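PDB 3VTI: hydrogenase maturation factor from Thermoanaerobacter tengcongensis, which probably uses carbamoyl phosphate and ATP to carbamoylate the C-terminal cysteine of HypE during [NiFe] hydrogenase maturation. Local coordinates for residues A[34-39]-A[61-66]. Numbering follows the deposited sequence.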
loop_
_atom_site.group_PDB
_atom_site.type_symbol
_atom_site.label_atom_id
_atom_site.label_comp_id
_atom_site.label_asym_id
_atom_site.label_seq_id
_atom_site.Cartn_x
_atom_site.Cartn_y
_atom_site.Cartn_z
ATOM N N GLN A 34 59.535 44.667 -49.112
ATOM C CA GLN A 34 59.938 45.011 -50.478
ATOM C C GLN A 34 58.891 45.902 -51.171
ATOM O O GLN A 34 59.230 46.696 -52.055
ATOM C CB GLN A 34 60.167 43.739 -51.307
ATOM C CG GLN A 34 61.036 42.671 -50.644
ATOM C CD GLN A 34 62.535 42.887 -50.835
ATOM O OE1 GLN A 34 63.059 43.992 -50.656
ATOM N NE2 GLN A 34 63.237 41.814 -51.191
ATOM N N LYS A 35 57.629 45.756 -50.760
ATOM C CA LYS A 35 56.510 46.558 -51.267
ATOM C C LYS A 35 56.703 48.030 -50.897
ATOM O O LYS A 35 57.003 48.854 -51.766
ATOM C CB LYS A 35 55.169 46.020 -50.730
ATOM C CG LYS A 35 54.006 46.025 -51.737
ATOM C CD LYS A 35 53.204 47.332 -51.722
ATOM C CE LYS A 35 52.100 47.329 -50.658
ATOM N NZ LYS A 35 50.993 46.376 -50.970
ATOM N N TYR A 36 56.560 48.352 -49.609
ATOM C CA TYR A 36 56.765 49.719 -49.125
ATOM C C TYR A 36 58.249 50.090 -49.033
ATOM O O TYR A 36 58.619 51.018 -48.299
ATOM C CB TYR A 36 56.089 49.923 -47.767
ATOM C CG TYR A 36 54.579 49.805 -47.784
ATOM C CD1 TYR A 36 53.787 50.793 -48.379
ATOM C CD2 TYR A 36 53.940 48.717 -47.182
ATOM C CE1 TYR A 36 52.395 50.695 -48.392
ATOM C CE2 TYR A 36 52.542 48.608 -47.182
ATOM C CZ TYR A 36 51.778 49.605 -47.793
ATOM O OH TYR A 36 50.400 49.514 -47.803
ATOM N N ASN A 37 59.081 49.368 -49.790
ATOM C CA ASN A 37 60.539 49.570 -49.851
ATOM C C ASN A 37 61.169 49.940 -48.497
ATOM O O ASN A 37 61.670 51.056 -48.302
ATOM C CB ASN A 37 60.920 50.576 -50.954
ATOM C CG ASN A 37 62.342 50.362 -51.481
ATOM O OD1 ASN A 37 63.180 51.263 -51.428
ATOM N ND2 ASN A 37 62.616 49.156 -51.982
ATOM N N LEU A 38 61.124 48.984 -47.570
ATOM C CA LEU A 38 61.616 49.172 -46.205
ATOM C C LEU A 38 62.799 48.258 -45.878
ATOM O O LEU A 38 63.021 47.231 -46.545
ATOM C CB LEU A 38 60.484 48.949 -45.195
ATOM C CG LEU A 38 59.436 50.056 -45.055
ATOM C CD1 LEU A 38 58.136 49.480 -44.548
ATOM C CD2 LEU A 38 59.925 51.165 -44.138
ATOM N N LYS A 39 63.551 48.650 -44.848
ATOM C CA LYS A 39 64.735 47.912 -44.408
ATOM C C LYS A 39 64.556 47.389 -42.981
ATOM O O LYS A 39 63.847 48.001 -42.166
ATOM C CB LYS A 39 65.987 48.798 -44.483
ATOM C CG LYS A 39 65.914 49.980 -45.454
ATOM C CD LYS A 39 66.036 49.562 -46.919
ATOM C CE LYS A 39 66.330 50.772 -47.803
ATOM N NZ LYS A 39 66.252 50.409 -49.244
ATOM N N GLU A 61 53.798 53.773 -41.449
ATOM C CA GLU A 61 52.394 53.877 -40.993
ATOM C C GLU A 61 51.475 52.934 -41.784
ATOM O O GLU A 61 50.524 52.364 -41.233
ATOM C CB GLU A 61 51.879 55.318 -41.102
ATOM C CG GLU A 61 52.508 56.311 -40.119
ATOM C CD GLU A 61 52.022 57.746 -40.325
ATOM O OE1 GLU A 61 50.829 57.930 -40.659
ATOM O OE2 GLU A 61 52.829 58.692 -40.148
ATOM N N ALA A 62 51.777 52.783 -43.075
ATOM C CA ALA A 62 51.080 51.858 -43.960
ATOM C C ALA A 62 51.456 50.406 -43.673
ATOM O O ALA A 62 50.590 49.521 -43.705
ATOM C CB ALA A 62 51.362 52.203 -45.407
ATOM N N PHE A 63 52.744 50.172 -43.401
ATOM C CA PHE A 63 53.252 48.857 -42.986
ATOM C C PHE A 63 52.521 48.413 -41.727
ATOM O O PHE A 63 52.006 47.302 -41.669
ATOM C CB PHE A 63 54.774 48.905 -42.747
ATOM C CG PHE A 63 55.444 47.540 -42.687
ATOM C CD1 PHE A 63 55.693 46.922 -41.460
ATOM C CD2 PHE A 63 55.851 46.894 -43.854
ATOM C CE1 PHE A 63 56.321 45.678 -41.402
ATOM C CE2 PHE A 63 56.476 45.646 -43.802
ATOM C CZ PHE A 63 56.707 45.036 -42.573
ATOM N N ILE A 64 52.462 49.307 -40.740
ATOM C CA ILE A 64 51.730 49.080 -39.494
ATOM C C ILE A 64 50.238 48.871 -39.756
ATOM O O ILE A 64 49.563 48.178 -38.996
ATOM C CB ILE A 64 51.974 50.227 -38.474
ATOM C CG1 ILE A 64 53.404 50.144 -37.923
ATOM C CG2 ILE A 64 50.958 50.192 -37.327
ATOM C CD1 ILE A 64 53.879 51.383 -37.177
ATOM N N ARG A 65 49.729 49.451 -40.841
ATOM C CA ARG A 65 48.326 49.254 -41.217
ATOM C C ARG A 65 48.058 47.909 -41.884
ATOM O O ARG A 65 47.080 47.255 -41.547
ATOM C CB ARG A 65 47.792 50.421 -42.059
ATOM C CG ARG A 65 47.036 51.447 -41.224
ATOM C CD ARG A 65 46.798 52.745 -41.980
ATOM N NE ARG A 65 46.639 53.871 -41.060
ATOM C CZ ARG A 65 47.100 55.102 -41.285
ATOM N NH1 ARG A 65 47.759 55.382 -42.406
ATOM N NH2 ARG A 65 46.910 56.055 -40.377
ATOM N N GLU A 66 48.921 47.501 -42.813
ATOM C CA GLU A 66 48.799 46.197 -43.474
ATOM C C GLU A 66 48.888 45.009 -42.505
ATOM O O GLU A 66 48.184 44.008 -42.668
ATOM C CB GLU A 66 49.855 46.054 -44.560
ATOM C CG GLU A 66 49.419 46.557 -45.914
ATOM C CD GLU A 66 48.805 45.467 -46.760
ATOM O OE1 GLU A 66 49.568 44.631 -47.296
ATOM O OE2 GLU A 66 47.559 45.452 -46.896
#
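Y36 lays its ring against A62, and the geometry fits a CH-pi contact: A62 CB stands 3.9 Å from the centroid of the Y36 ring, 30° off the ring normal. The approach favours the outer half of the ring, since the shortest pair is Y36 CE1 to A62 CB at 3.5 Å. The opposite face is overlain near its rim by CE of the preceding K35, which leaves the phenol between a lysine methylene and the helix 57-69. At the ring edge, E66 CG lies close to the plane, 3.6 Å from Y36 OH.

The remaining apolar contacts centre on F63. With its CG anti to the backbone N (chi1 -164°), F63 places its ring beside L38, where L38 CD1 meets F63 CD2 at 3.5 Å, obliquely to the ring. Y36 CD2 reaches the edge of the same ring more loosely, while V29 and I32 of helix 25-35 also touch F63.

The one charged pair is long: K35 NZ and E66 OE1 are 4.3 Å apart, too far for a salt bridge, so any attraction is probably weak, and E66 OE2 is hydrogen-bonded to N70. Replacing Y36 by an alanine would probably leave A62 without its aromatic cover and open a gap beside E66 CG.

These contacts join the end of helix 25-35 and the turn after it to helix 57-69, the two helices of the acylphosphatase-like domain's alpha/beta sandwich. With no hydrogen bond linking the segments, their association rests mainly on shape and apolar contact, to which the lysine-glutamate pair may add a weak attraction.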